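Local coordinates for protein aldehyde Dehydrogenase (Burkholderia cenocepacia, PDB 4O6R) that probably oxidises aldehydes with NAD(P)+ as cofactor and binds adenosine monophosphate in the crystal, at residues 411-425 with 434-447. Sequence-based numbering, arbitrary orientation.
Sequences ANATEYGLGSGLWTN and AARIDAGMCWINCY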
loop_
_atom_site.group_PDB
_atom_site.type_symbol
_atom_site.label_atom_id
_atom_site.label_comp_id
_atom_site.label_asym_id
_atom_site.label_seq_id
_atom_site.Cartn_x
_atom_site.Cartn_y
_atom_site.Cartn_z
ATOM N N ALA A 411 -22.790 -1.140 25.320
ATOM C CA ALA A 411 -22.521 -0.919 23.920
ATOM C C ALA A 411 -22.521 -2.225 23.157
ATOM O O ALA A 411 -23.056 -2.295 22.061
ATOM C CB ALA A 411 -21.192 -0.185 23.703
ATOM N N ASN A 412 -21.879 -3.236 23.745
ATOM C CA ASN A 412 -21.672 -4.511 23.083
ATOM C C ASN A 412 -22.768 -5.540 23.361
ATOM O O ASN A 412 -22.620 -6.683 22.931
ATOM C CB ASN A 412 -20.297 -5.086 23.464
ATOM C CG ASN A 412 -19.142 -4.337 22.794
ATOM O OD1 ASN A 412 -19.333 -3.549 21.849
ATOM N ND2 ASN A 412 -17.953 -4.578 23.272
ATOM N N ALA A 413 -23.872 -5.133 24.011
ATOM C CA ALA A 413 -24.931 -6.074 24.445
ATOM C C ALA A 413 -25.975 -6.461 23.386
ATOM O O ALA A 413 -26.892 -7.254 23.691
ATOM C CB ALA A 413 -25.659 -5.517 25.678
ATOM N N THR A 414 -25.864 -5.962 22.156
ATOM C CA THR A 414 -26.823 -6.320 21.118
ATOM C C THR A 414 -26.269 -7.327 20.123
ATOM O O THR A 414 -25.096 -7.700 20.173
ATOM C CB THR A 414 -27.277 -5.100 20.297
ATOM O OG1 THR A 414 -26.284 -4.808 19.296
ATOM C CG2 THR A 414 -27.552 -3.892 21.215
ATOM N N GLU A 415 -27.112 -7.716 19.179
ATOM C CA GLU A 415 -26.680 -8.639 18.131
ATOM C C GLU A 415 -26.021 -7.937 16.950
ATOM O O GLU A 415 -25.586 -8.590 16.016
ATOM C CB GLU A 415 -27.880 -9.494 17.653
ATOM C CG GLU A 415 -28.443 -10.393 18.743
ATOM C CD GLU A 415 -27.399 -11.366 19.273
ATOM O OE1 GLU A 415 -26.839 -12.147 18.464
ATOM O OE2 GLU A 415 -27.121 -11.351 20.499
ATOM N N TYR A 416 -25.924 -6.616 17.010
ATOM C CA TYR A 416 -25.424 -5.808 15.920
ATOM C C TYR A 416 -24.048 -5.239 16.236
ATOM O O TYR A 416 -23.662 -5.139 17.397
ATOM C CB TYR A 416 -26.382 -4.650 15.700
ATOM C CG TYR A 416 -27.769 -5.090 15.323
ATOM C CD1 TYR A 416 -28.022 -5.546 14.050
ATOM C CD2 TYR A 416 -28.812 -5.084 16.233
ATOM C CE1 TYR A 416 -29.273 -5.943 13.676
ATOM C CE2 TYR A 416 -30.071 -5.501 15.863
ATOM C CZ TYR A 416 -30.284 -5.911 14.577
ATOM O OH TYR A 416 -31.507 -6.323 14.135
ATOM N N GLY A 417 -23.324 -4.875 15.184
ATOM C CA GLY A 417 -22.033 -4.194 15.301
ATOM C C GLY A 417 -21.702 -3.396 14.027
ATOM O O GLY A 417 -20.783 -3.757 13.270
ATOM N N LEU A 418 -22.465 -2.340 13.762
ATOM C CA LEU A 418 -22.281 -1.550 12.568
ATOM C C LEU A 418 -21.513 -0.271 12.960
ATOM O O LEU A 418 -20.277 -0.256 12.868
ATOM C CB LEU A 418 -23.635 -1.279 11.892
ATOM C CG LEU A 418 -23.593 -0.552 10.557
ATOM C CD1 LEU A 418 -22.720 -1.283 9.564
ATOM C CD2 LEU A 418 -25.004 -0.456 10.010
ATOM N N GLY A 419 -22.210 0.765 13.431
ATOM C CA GLY A 419 -21.572 1.984 13.917
ATOM C C GLY A 419 -21.725 2.125 15.419
ATOM O O GLY A 419 -22.419 1.346 16.045
ATOM N N SER A 420 -21.061 3.122 15.980
ATOM C CA SER A 420 -21.000 3.375 17.394
ATOM C C SER A 420 -20.320 4.735 17.577
ATOM O O SER A 420 -19.697 5.262 16.660
ATOM C CB SER A 420 -20.139 2.310 18.116
ATOM O OG SER A 420 -18.782 2.505 17.784
ATOM N N GLY A 421 -20.464 5.322 18.745
ATOM C CA GLY A 421 -19.718 6.515 19.045
ATOM C C GLY A 421 -19.849 6.930 20.479
ATOM O O GLY A 421 -20.612 6.339 21.255
ATOM N N LEU A 422 -19.025 7.902 20.849
ATOM C CA LEU A 422 -18.973 8.333 22.221
ATOM C C LEU A 422 -18.531 9.766 22.304
ATOM O O LEU A 422 -17.853 10.284 21.405
ATOM C CB LEU A 422 -18.053 7.413 23.037
ATOM C CG LEU A 422 -16.634 7.416 22.481
ATOM C CD1 LEU A 422 -15.770 8.226 23.396
ATOM C CD2 LEU A 422 -16.070 6.031 22.334
ATOM N N TRP A 423 -18.861 10.380 23.425
ATOM C CA TRP A 423 -18.508 11.771 23.665
ATOM C C TRP A 423 -17.785 11.866 24.991
ATOM O O TRP A 423 -18.342 11.541 26.030
ATOM C CB TRP A 423 -19.781 12.640 23.678
ATOM C CG TRP A 423 -20.547 12.500 22.432
ATOM C CD1 TRP A 423 -21.292 11.424 22.027
ATOM C CD2 TRP A 423 -20.652 13.473 21.401
ATOM N NE1 TRP A 423 -21.833 11.668 20.797
ATOM C CE2 TRP A 423 -21.467 12.925 20.395
ATOM C CE3 TRP A 423 -20.128 14.762 21.229
ATOM C CZ2 TRP A 423 -21.770 13.619 19.217
ATOM C CZ3 TRP A 423 -20.422 15.459 20.047
ATOM C CH2 TRP A 423 -21.236 14.882 19.060
ATOM N N THR A 424 -16.543 12.326 24.945
ATOM C CA THR A 424 -15.740 12.490 26.131
ATOM C C THR A 424 -14.613 13.404 25.735
ATOM O O THR A 424 -14.358 13.570 24.538
ATOM C CB THR A 424 -15.165 11.130 26.590
ATOM O OG1 THR A 424 -14.474 11.270 27.834
ATOM C CG2 THR A 424 -14.212 10.511 25.531
ATOM N N ASN A 425 -13.918 13.963 26.721
ATOM C CA ASN A 425 -12.708 14.697 26.450
ATOM C C ASN A 425 -11.452 14.086 27.024
ATOM O O ASN A 425 -10.383 14.708 26.997
ATOM C CB ASN A 425 -12.912 16.134 26.861
ATOM C CG ASN A 425 -13.877 16.812 25.921
ATOM O OD1 ASN A 425 -13.569 17.038 24.748
ATOM N ND2 ASN A 425 -15.104 16.966 26.372
ATOM N N ALA A 434 -12.894 3.164 21.823
ATOM C CA ALA A 434 -13.059 2.934 20.365
ATOM C C ALA A 434 -12.554 1.536 19.957
ATOM O O ALA A 434 -13.156 0.869 19.105
ATOM C CB ALA A 434 -12.395 4.030 19.540
ATOM N N ALA A 435 -11.444 1.114 20.547
ATOM C CA ALA A 435 -10.836 -0.186 20.243
ATOM C C ALA A 435 -11.705 -1.375 20.691
ATOM O O ALA A 435 -11.695 -2.403 20.044
ATOM C CB ALA A 435 -9.474 -0.284 20.902
ATOM N N ARG A 436 -12.481 -1.196 21.760
ATOM C CA ARG A 436 -13.199 -2.286 22.436
ATOM C C ARG A 436 -14.660 -2.446 22.048
ATOM O O ARG A 436 -15.250 -3.497 22.284
ATOM C CB ARG A 436 -13.069 -2.104 23.945
ATOM C CG ARG A 436 -11.643 -2.353 24.404
ATOM C CD ARG A 436 -11.458 -2.146 25.883
ATOM N NE ARG A 436 -10.039 -2.126 26.222
ATOM C CZ ARG A 436 -9.560 -2.088 27.465
ATOM N NH1 ARG A 436 -10.395 -2.058 28.504
ATOM N NH2 ARG A 436 -8.245 -2.067 27.663
ATOM N N ILE A 437 -15.244 -1.412 21.463
ATOM C CA ILE A 437 -16.621 -1.474 21.013
ATOM C C ILE A 437 -16.682 -2.321 19.750
ATOM O O ILE A 437 -15.863 -2.135 18.844
ATOM C CB ILE A 437 -17.193 -0.062 20.756
ATOM C CG1 ILE A 437 -17.350 0.712 22.090
ATOM C CG2 ILE A 437 -18.545 -0.138 20.060
ATOM C CD1 ILE A 437 -17.444 2.194 21.868
ATOM N N ASP A 438 -17.642 -3.243 19.719
ATOM C CA ASP A 438 -17.907 -4.093 18.562
ATOM C C ASP A 438 -18.613 -3.324 17.473
ATOM O O ASP A 438 -19.837 -3.192 17.508
ATOM C CB ASP A 438 -18.897 -5.205 18.938
ATOM C CG ASP A 438 -18.365 -6.160 19.958
ATOM O OD1 ASP A 438 -17.129 -6.252 20.151
ATOM O OD2 ASP A 438 -19.228 -6.862 20.550
ATOM N N ALA A 439 -17.867 -2.809 16.514
ATOM C CA ALA A 439 -18.461 -2.054 15.449
ATOM C C ALA A 439 -17.421 -1.854 14.363
ATOM O O ALA A 439 -16.205 -1.876 14.649
ATOM C CB ALA A 439 -18.938 -0.691 15.957
ATOM N N GLY A 440 -17.887 -1.642 13.142
ATOM C CA GLY A 440 -16.983 -1.318 12.036
ATOM C C GLY A 440 -16.523 0.134 12.044
ATOM O O GLY A 440 -15.539 0.474 11.398
ATOM N N MET A 441 -17.260 0.978 12.767
ATOM C CA MET A 441 -17.038 2.413 12.791
ATOM C C MET A 441 -17.322 2.965 14.187
ATOM O O MET A 441 -18.300 2.570 14.818
ATOM C CB MET A 441 -17.956 3.079 11.773
ATOM C CG MET A 441 -17.766 2.560 10.356
ATOM S SD MET A 441 -19.094 3.083 9.272
ATOM C CE MET A 441 -20.381 1.953 9.769
ATOM N N CYS A 442 -16.464 3.871 14.645
ATOM C CA CYS A 442 -16.641 4.514 15.944
ATOM C C CYS A 442 -16.345 6.005 15.806
ATOM O O CYS A 442 -15.261 6.388 15.393
ATOM C CB CYS A 442 -15.729 3.895 17.003
ATOM S SG CYS A 442 -16.043 4.577 18.642
ATOM N N TRP A 443 -17.323 6.831 16.152
ATOM C CA TRP A 443 -17.231 8.279 16.044
ATOM C C TRP A 443 -17.045 8.867 17.418
ATOM O O TRP A 443 -17.861 8.620 18.324
ATOM C CB TRP A 443 -18.522 8.857 15.396
ATOM C CG TRP A 443 -18.741 8.406 13.982
ATOM C CD1 TRP A 443 -18.008 8.784 12.893
ATOM C CD2 TRP A 443 -19.709 7.453 13.497
ATOM N NE1 TRP A 443 -18.470 8.146 11.772
ATOM C CE2 TRP A 443 -19.506 7.327 12.108
ATOM C CE3 TRP A 443 -20.740 6.725 14.089
ATOM C CZ2 TRP A 443 -20.283 6.488 11.303
ATOM C CZ3 TRP A 443 -21.503 5.886 13.300
ATOM C CH2 TRP A 443 -21.267 5.780 11.915
ATOM N N ILE A 444 -15.979 9.658 17.581
ATOM C CA ILE A 444 -15.666 10.287 18.862
ATOM C C ILE A 444 -15.918 11.784 18.751
ATOM O O ILE A 444 -15.305 12.457 17.916
ATOM C CB ILE A 444 -14.225 10.037 19.305
ATOM C CG1 ILE A 444 -13.975 8.539 19.389
ATOM C CG2 ILE A 444 -13.990 10.693 20.658
ATOM C CD1 ILE A 444 -12.511 8.152 19.378
ATOM N N ASN A 445 -16.812 12.281 19.606
ATOM C CA ASN A 445 -17.234 13.685 19.603
ATOM C C ASN A 445 -17.878 14.147 18.289
ATOM O O ASN A 445 -17.804 15.332 17.900
ATOM C CB ASN A 445 -16.078 14.587 20.070
ATOM C CG ASN A 445 -15.790 14.423 21.566
ATOM O OD1 ASN A 445 -16.636 13.958 22.333
ATOM N ND2 ASN A 445 -14.580 14.780 21.979
ATOM N N CYS A 446 -18.532 13.196 17.626
ATOM C CA CYS A 446 -19.240 13.412 16.364
ATOM C C CYS A 446 -20.065 12.149 16.166
ATOM O O CYS A 446 -20.004 11.230 16.980
ATOM C CB CYS A 446 -18.278 13.662 15.201
ATOM S SG CYS A 446 -17.067 12.341 14.857
ATOM N N TYR A 447 -20.879 12.121 15.133
ATOM C CA TYR A 447 -21.636 10.913 14.802
ATOM C C TYR A 447 -22.011 10.920 13.332
ATOM O O TYR A 447 -22.233 11.967 12.743
ATOM C CB TYR A 447 -22.886 10.761 15.672
ATOM C CG TYR A 447 -23.168 9.328 16.094
ATOM C CD1 TYR A 447 -22.589 8.789 17.236
ATOM C CD2 TYR A 447 -24.032 8.526 15.367
ATOM C CE1 TYR A 447 -22.853 7.474 17.638
ATOM C CE2 TYR A 447 -24.315 7.220 15.754
ATOM C CZ TYR A 447 -23.719 6.689 16.877
ATOM O OH TYR A 447 -24.035 5.414 17.253
HETATM O O HOH W 1 -21.712 -2.000 19.385
HETATM O O HOH W 2 -22.103 -6.413 19.678
HETATM O O HOH W 3 -17.528 16.049 24.045
#
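Trp423 lays one face of its indole over the backbone turn at Asn445 and Cys446: Asn445 CA sits 3.8 Å from the centroid of the six-membered ring in a CH-pi contact, and Cys446 N lies over the same face, both displaced toward the rim, while the indole NE1 bonds to Asn262. Within its own segment Tyr447 has Trp443 CE3 over the centre of its phenol ring; the CE1 corner of Tyr447 comes within 3.4 Å of Gly421 N, where no side chain intervenes. Trp443 has the backbone C of Tyr447 over one face and Met441 CB over the opposite one. At the far end the amide of Asn412 and the carboxylate of Asp438 are stacked, their planes only 5° apart. That amide spans the helix end: OD1 takes Asp438 N at 2.7 Å in an almost straight bond, and ND2 gives its hydrogen to Arg436 O at 3.1 Å. Asn445 does similar work beyond the strands, ND2 reaching Thr424 O at 2.8 Å and OD1 receiving Thr424 N. Its CG stands beside its own backbone N (chi1 -71°), which turns the amide back toward Thr424. Ser420 OG, between its backbone N and carbonyl carbon (chi1 71°), bonds to Met441 O at 3.0 Å. On the face of the sheet that carries Leu422 and Ile444, Leu422 CD2 meets Ile437 CD1 and Cys442 SG, and CD1 meets Ile444 CG2. Leu418 O accepts from both Gly440 N and Met441 N. Strands 421-423 and 441-444 pair in parallel and with helix 427-436 form a beta-alpha-beta unit. Helix 427-436 covers the Leu422 and Ile444 face and helix 270-282 the Trp423 and Tyr447 side; strand 261-264 flanks 421-423, and beyond 441-444 a strand of a second subunit continues the sheet.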